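PDB 3GGM: amidohydrolase 3 domain-containing protein from Bacillus thuringiensis serovar konkukian, which is of unknown function but belongs to a family of probable hydrolases of non-peptide carbon-nitrogen bonds, this chain being a short, beta-rich N-terminal piece of the whole protein. Local coordinates for residues 11-16 against 21-26; 25-28 against 34-37. One frame throughout, in Å; residues are numbered along the deposited sequence.

How the contacts relate
Both contacts are antiparallel strand pairings in one sheet, and strand 22-29 is common to them: contact 1 sets its first half against strand 12-14, contact 2 its second half against strand 32-37. Ala-25 and Ile-26 belong to both. Their centres are 9 Å apart, and they meet at the bulge of Ser-24 and Ala-25, which face Gly-37. Each is partly buried, with a second subunit touching both. The chemistry differs: contact 1 adds a threonine-glutamate side-chain bond on a more exposed face to isoleucine-valine packing on a buried one, whereas contact 2 relies on backbone bonds, small alanines and one isoleucine-valine touch.

Contact 1 of 2, residues 11-16 against 21-26; sequences GKITTL and PEVSAI
Ile-13 and Val-23 pair at the middle of a beta hairpin, where strand 12-14 runs antiparallel to the start of strand 22-29. Theirs is a hydrogen-bonded pair: Ile-13 N gives to Val-23 O at 2.8 Å, and Val-23 N returns a bond to Ile-13 O at 3.0 Å. Beyond the ladder on one end, Thr-15 N reaches Pro-21 O at 3.0 Å. On the other, Gly-11 N meets Ser-24 O at 2.9 Å. Ser-24 belongs with Ala-25 to a classic beta bulge opposite Gly-37.

The apolar side is built from Ile-13 and Val-23. A chi1 of -64° tucks CG2 of Val-23 back over its own backbone, against Ile-13 CB at 3.7 Å, while Thr-15 CG2 approaches the same methyl with the two side chains at about a right angle. Farther along, Ile-13 CD1 rests over the Ser-24 to Ala-25 peptide and touches Ile-26 CG2 at 4.0 Å. Ala-59 and Leu-54 also pack on Ile-13, as does Leu-16 of a second subunit.

Among the polar side chains, Thr-15 OG1 hydrogen-bonds to Gln-20 O and Asp-17 N within the hairpin turn. Thr-14 and Glu-22 form a non-hydrogen-bonded pair on the face opposite Ile-13, their side chains side by side. The glutamate bends at chi2 (-77°), bringing its carboxylate alongside the Thr-14 side chain; Arg-58 makes a long, weak ion pair with OE1. Thr-14 OG1 donates to the syn side of Glu-22 OE2 at 2.8 Å, 16° out of the carboxylate plane.

Contact 2 of 2, residues 25-28 against 34-37; sequences AIAI and TAVG
A second beta hairpin pairs Ala-25 to Ile-28 of strand 22-29 with Thr-34 to Gly-37 of strand 32-37, their short axes 4.7 Å apart at closest and antiparallel to within a few degrees (174°). Ala-27 N donates to Ala-35 O at 2.8 Å, and Thr-34 N to Ala-27 O at the same length, 2.8 Å. At the other end Gly-37 N bonds to Ala-25 O at 3.0 Å; the return bond from Ala-25 N to Gly-37 O is bent at its hydrogen and weak.

Ala-27 is faced by both Thr-34 and Ala-35, which makes a classic beta bulge in strand 32-37. Gly-37 has phi positive (157°), a backbone shape open to glycine, since a beta carbon would collide with the carbonyl oxygen of Val-36. Ala-25 CB packs on the carbonyl of this glycine.

On the alanine face the methyls are small and only just meet, Ala-27 CB lying 4.3 Å from Ala-35 CB. Leu-41 covers Ala-25 and Ala-27 there. Ile-26 and Val-36 form the non-hydrogen-bonded pair between the hydrogen-bonded pairs Ala-25/Gly-37 and Ala-27/Ala-35, and point to the opposite face. CG1 of the isoleucine runs anti to its backbone nitrogen (chi1 -175°), reaching Val-36 CG1 at 4.0 Å and passing 3.7 Å from Ala-35 O. Leu-8 and Ile-33 also pack on Ile-26, while Leu-16 of a second subunit touches Val-36. Next to Ile-28, Thr-34 OG1 lies 3.7 Å from Ile-28 C; it hydrogen-bonds to Thr-29 OG1, on the next residue along strand 22-29, and more weakly to Leu-32 O.

Contact 1 of 2, residues 11-16 against 21-26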
ATOM      1  N   GLY A  11       1.483 -16.584  10.190  1.00 21.39           N
ATOM      2  CA  GLY A  11       1.965 -15.290   9.741  1.00 19.10           C
ATOM      3  C   GLY A  11       1.682 -14.186  10.741  1.00 18.99           C
ATOM      4  O   GLY A  11       1.409 -14.445  11.917  1.00 19.24           O
ATOM      5  N   LYS A  12       1.772 -12.942  10.283  1.00 18.86           N
ATOM      6  CA  LYS A  12       1.503 -11.784  11.126  1.00 20.29           C
ATOM      7  C   LYS A  12       0.433 -11.028  10.365  1.00 21.76           C
ATOM      8  O   LYS A  12       0.682 -10.537   9.265  1.00 20.23           O
ATOM      9  CB  LYS A  12       2.755 -10.922  11.275  1.00 23.20           C
ATOM     10  CG  LYS A  12       3.940 -11.676  11.866  1.00 24.70           C
ATOM     11  CD  LYS A  12       5.229 -10.894  11.677  1.00 25.86           C
ATOM     12  CE  LYS A  12       6.422 -11.658  12.227  1.00 29.81           C
ATOM     13  NZ  LYS A  12       7.701 -10.916  12.004  1.00 30.44           N
ATOM     14  N   ILE A  13      -0.757 -10.948  10.949  1.00 22.75           N
ATOM     15  CA  ILE A  13      -1.877 -10.286  10.294  1.00 22.38           C
ATOM     16  C   ILE A  13      -2.559  -9.244  11.185  1.00 22.80           C
ATOM     17  O   ILE A  13      -3.122  -9.568  12.233  1.00 21.31           O
ATOM     18  CB  ILE A  13      -2.913 -11.332   9.854  1.00 22.14           C
ATOM     19  CG1 ILE A  13      -2.203 -12.487   9.137  1.00 23.63           C
ATOM     20  CG2 ILE A  13      -3.952 -10.686   8.949  1.00 22.44           C
ATOM     21  CD1 ILE A  13      -3.017 -13.761   9.031  1.00 20.85           C
ATOM     22  N   THR A  14      -2.508  -7.992  10.756  1.00 21.22           N
ATOM     23  CA  THR A  14      -3.127  -6.911  11.506  1.00 22.16           C
ATOM     24  C   THR A  14      -4.626  -6.824  11.251  1.00 21.83           C
ATOM     25  O   THR A  14      -5.073  -6.901  10.103  1.00 18.30           O
ATOM     26  CB  THR A  14      -2.505  -5.551  11.130  1.00 21.96           C
ATOM     27  OG1 THR A  14      -1.115  -5.566  11.468  1.00 24.79           O
ATOM     28  CG2 THR A  14      -3.202  -4.410  11.899  1.00 22.80           C
ATOM     29  N   THR A  15      -5.399  -6.668  12.319  1.00 22.12           N
ATOM     30  CA  THR A  15      -6.841  -6.531  12.178  1.00 24.15           C
ATOM     31  C   THR A  15      -7.242  -5.267  12.939  1.00 24.02           C
ATOM     32  O   THR A  15      -6.495  -4.782  13.800  1.00 24.64           O
ATOM     33  CB  THR A  15      -7.610  -7.738  12.763  1.00 24.33           C
ATOM     34  OG1 THR A  15      -7.831  -7.535  14.162  1.00 22.49           O
ATOM     35  CG2 THR A  15      -6.813  -9.041  12.556  1.00 24.00           C
ATOM     36  N   LEU A  16      -8.406  -4.722  12.623  1.00 23.85           N
ATOM     37  CA  LEU A  16      -8.851  -3.525  13.307  1.00 26.85           C
ATOM     38  C   LEU A  16      -9.795  -3.856  14.454  1.00 28.39           C
ATOM     39  O   LEU A  16     -10.630  -3.037  14.834  1.00 30.22           O
ATOM     40  CB  LEU A  16      -9.514  -2.554  12.319  1.00 23.79           C
ATOM     41  CG  LEU A  16      -8.563  -2.014  11.249  1.00 24.37           C
ATOM     42  CD1 LEU A  16      -9.286  -0.992  10.369  1.00 20.65           C
ATOM     43  CD2 LEU A  16      -7.341  -1.383  11.926  1.00 23.82           C
ATOM     44  N   PRO A  21      -5.886  -7.193  17.758  1.00 30.01           N
ATOM     45  CA  PRO A  21      -5.211  -6.438  16.696  1.00 30.10           C
ATOM     46  C   PRO A  21      -4.181  -7.199  15.865  1.00 30.08           C
ATOM     47  O   PRO A  21      -3.744  -6.713  14.814  1.00 29.93           O
ATOM     48  CB  PRO A  21      -4.587  -5.270  17.456  1.00 30.31           C
ATOM     49  CG  PRO A  21      -4.227  -5.903  18.769  1.00 30.32           C
ATOM     50  CD  PRO A  21      -5.444  -6.732  19.090  1.00 30.44           C
ATOM     51  N   GLU A  22      -3.784  -8.375  16.331  1.00 28.85           N
ATOM     52  CA  GLU A  22      -2.799  -9.173  15.606  1.00 28.02           C
ATOM     53  C   GLU A  22      -3.107 -10.660  15.735  1.00 26.02           C
ATOM     54  O   GLU A  22      -3.255 -11.170  16.842  1.00 25.01           O
ATOM     55  CB  GLU A  22      -1.396  -8.897  16.153  1.00 32.27           C
ATOM     56  CG  GLU A  22      -0.981  -7.424  16.132  1.00 38.58           C
ATOM     57  CD  GLU A  22      -0.573  -6.937  14.743  1.00 43.93           C
ATOM     58  OE1 GLU A  22       0.420  -7.467  14.195  1.00 45.75           O
ATOM     59  OE2 GLU A  22      -1.235  -6.023  14.201  1.00 47.24           O
ATOM     60  N   VAL A  23      -3.226 -11.345  14.599  1.00 19.22           N
ATOM     61  CA  VAL A  23      -3.489 -12.781  14.594  1.00 18.47           C
ATOM     62  C   VAL A  23      -2.447 -13.415  13.686  1.00 17.17           C
ATOM     63  O   VAL A  23      -1.732 -12.698  12.970  1.00 15.17           O
ATOM     64  CB  VAL A  23      -4.899 -13.106  14.047  1.00 19.65           C
ATOM     65  CG1 VAL A  23      -5.966 -12.512  14.975  1.00 19.34           C
ATOM     66  CG2 VAL A  23      -5.046 -12.546  12.626  1.00 19.33           C
ATOM     67  N   SER A  24      -2.337 -14.741  13.716  1.00 16.76           N
ATOM     68  CA  SER A  24      -1.359 -15.415  12.863  1.00 17.57           C
ATOM     69  C   SER A  24      -2.026 -16.171  11.725  1.00 16.96           C
ATOM     70  O   SER A  24      -1.353 -16.700  10.849  1.00 17.23           O
ATOM     71  CB  SER A  24      -0.511 -16.395  13.677  1.00 17.77           C
ATOM     72  OG  SER A  24      -1.305 -17.427  14.248  1.00 19.50           O
ATOM     73  N   ALA A  25      -3.351 -16.226  11.739  1.00 18.31           N
ATOM     74  CA  ALA A  25      -4.059 -16.961  10.704  1.00 19.09           C
ATOM     75  C   ALA A  25      -5.409 -16.345  10.377  1.00 20.00           C
ATOM     76  O   ALA A  25      -6.078 -15.801  11.241  1.00 18.47           O
ATOM     77  CB  ALA A  25      -4.253 -18.390  11.142  1.00 19.40           C
ATOM     78  N   ILE A  26      -5.808 -16.461   9.118  1.00 20.39           N
ATOM     79  CA  ILE A  26      -7.083 -15.918   8.691  1.00 24.92           C
ATOM     80  C   ILE A  26      -7.751 -16.918   7.754  1.00 23.95           C
ATOM     81  O   ILE A  26      -7.069 -17.628   7.008  1.00 23.59           O
ATOM     82  CB  ILE A  26      -6.868 -14.568   7.965  1.00 26.24           C
ATOM     83  CG1 ILE A  26      -8.204 -13.928   7.611  1.00 28.88           C
ATOM     84  CG2 ILE A  26      -6.061 -14.786   6.700  1.00 26.36           C
ATOM     85  CD1 ILE A  26      -8.047 -12.562   6.965  1.00 32.25           C
TER

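Contact 2 of 2, residues 25-28 against 34-37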
ATOM      1  N   ALA A  25      -3.351 -16.226  11.739  1.00 18.31           N
ATOM      2  CA  ALA A  25      -4.059 -16.961  10.704  1.00 19.09           C
ATOM      3  C   ALA A  25      -5.409 -16.345  10.377  1.00 20.00           C
ATOM      4  O   ALA A  25      -6.078 -15.801  11.241  1.00 18.47           O
ATOM      5  CB  ALA A  25      -4.253 -18.390  11.142  1.00 19.40           C
ATOM      6  N   ILE A  26      -5.808 -16.461   9.118  1.00 20.39           N
ATOM      7  CA  ILE A  26      -7.083 -15.918   8.691  1.00 24.92           C
ATOM      8  C   ILE A  26      -7.751 -16.918   7.754  1.00 23.95           C
ATOM      9  O   ILE A  26      -7.069 -17.628   7.008  1.00 23.59           O
ATOM     10  CB  ILE A  26      -6.868 -14.568   7.965  1.00 26.24           C
ATOM     11  CG1 ILE A  26      -8.204 -13.928   7.611  1.00 28.88           C
ATOM     12  CG2 ILE A  26      -6.061 -14.786   6.700  1.00 26.36           C
ATOM     13  CD1 ILE A  26      -8.047 -12.562   6.965  1.00 32.25           C
ATOM     14  N   ALA A  27      -9.080 -16.985   7.810  1.00 24.46           N
ATOM     15  CA  ALA A  27      -9.844 -17.890   6.951  1.00 25.83           C
ATOM     16  C   ALA A  27     -10.730 -17.054   6.035  1.00 27.39           C
ATOM     17  O   ALA A  27     -11.363 -16.086   6.479  1.00 27.19           O
ATOM     18  CB  ALA A  27     -10.709 -18.848   7.793  1.00 24.87           C
ATOM     19  N   ILE A  28     -10.774 -17.444   4.766  1.00 27.15           N
ATOM     20  CA  ILE A  28     -11.554 -16.739   3.754  1.00 29.07           C
ATOM     21  C   ILE A  28     -12.523 -17.690   3.072  1.00 31.26           C
ATOM     22  O   ILE A  28     -12.135 -18.777   2.635  1.00 29.72           O
ATOM     23  CB  ILE A  28     -10.626 -16.129   2.671  1.00 29.24           C
ATOM     24  CG1 ILE A  28      -9.644 -15.155   3.324  1.00 28.69           C
ATOM     25  CG2 ILE A  28     -11.457 -15.427   1.580  1.00 27.37           C
ATOM     26  CD1 ILE A  28      -8.598 -14.614   2.365  1.00 32.08           C
ATOM     27  N   THR A  34     -13.919 -15.155   7.173  1.00 37.21           N
ATOM     28  CA  THR A  34     -14.841 -15.986   7.948  1.00 35.85           C
ATOM     29  C   THR A  34     -14.401 -16.176   9.389  1.00 33.62           C
ATOM     30  O   THR A  34     -15.221 -16.458  10.268  1.00 32.57           O
ATOM     31  CB  THR A  34     -14.945 -17.395   7.354  1.00 36.86           C
ATOM     32  OG1 THR A  34     -14.916 -17.320   5.931  1.00 40.59           O
ATOM     33  CG2 THR A  34     -16.236 -18.061   7.805  1.00 40.21           C
ATOM     34  N   ALA A  35     -13.097 -16.070   9.623  1.00 30.40           N
ATOM     35  CA  ALA A  35     -12.555 -16.234  10.966  1.00 28.83           C
ATOM     36  C   ALA A  35     -11.089 -15.827  11.009  1.00 28.70           C
ATOM     37  O   ALA A  35     -10.409 -15.807   9.978  1.00 26.52           O
ATOM     38  CB  ALA A  35     -12.698 -17.690  11.411  1.00 29.72           C
ATOM     39  N   VAL A  36     -10.622 -15.499  12.211  1.00 27.27           N
ATOM     40  CA  VAL A  36      -9.235 -15.114  12.448  1.00 27.75           C
ATOM     41  C   VAL A  36      -8.809 -15.758  13.751  1.00 27.62           C
ATOM     42  O   VAL A  36      -9.648 -16.069  14.594  1.00 25.86           O
ATOM     43  CB  VAL A  36      -9.057 -13.581  12.593  1.00 26.60           C
ATOM     44  CG1 VAL A  36      -9.439 -12.883  11.295  1.00 25.59           C
ATOM     45  CG2 VAL A  36      -9.884 -13.060  13.768  1.00 26.52           C
ATOM     46  N   GLY A  37      -7.505 -15.957  13.912  1.00 27.79           N
ATOM     47  CA  GLY A  37      -6.988 -16.565  15.127  1.00 27.85           C
ATOM     48  C   GLY A  37      -5.626 -17.197  14.891  1.00 28.37           C
ATOM     49  O   GLY A  37      -4.750 -16.582  14.276  1.00 28.93           O
TER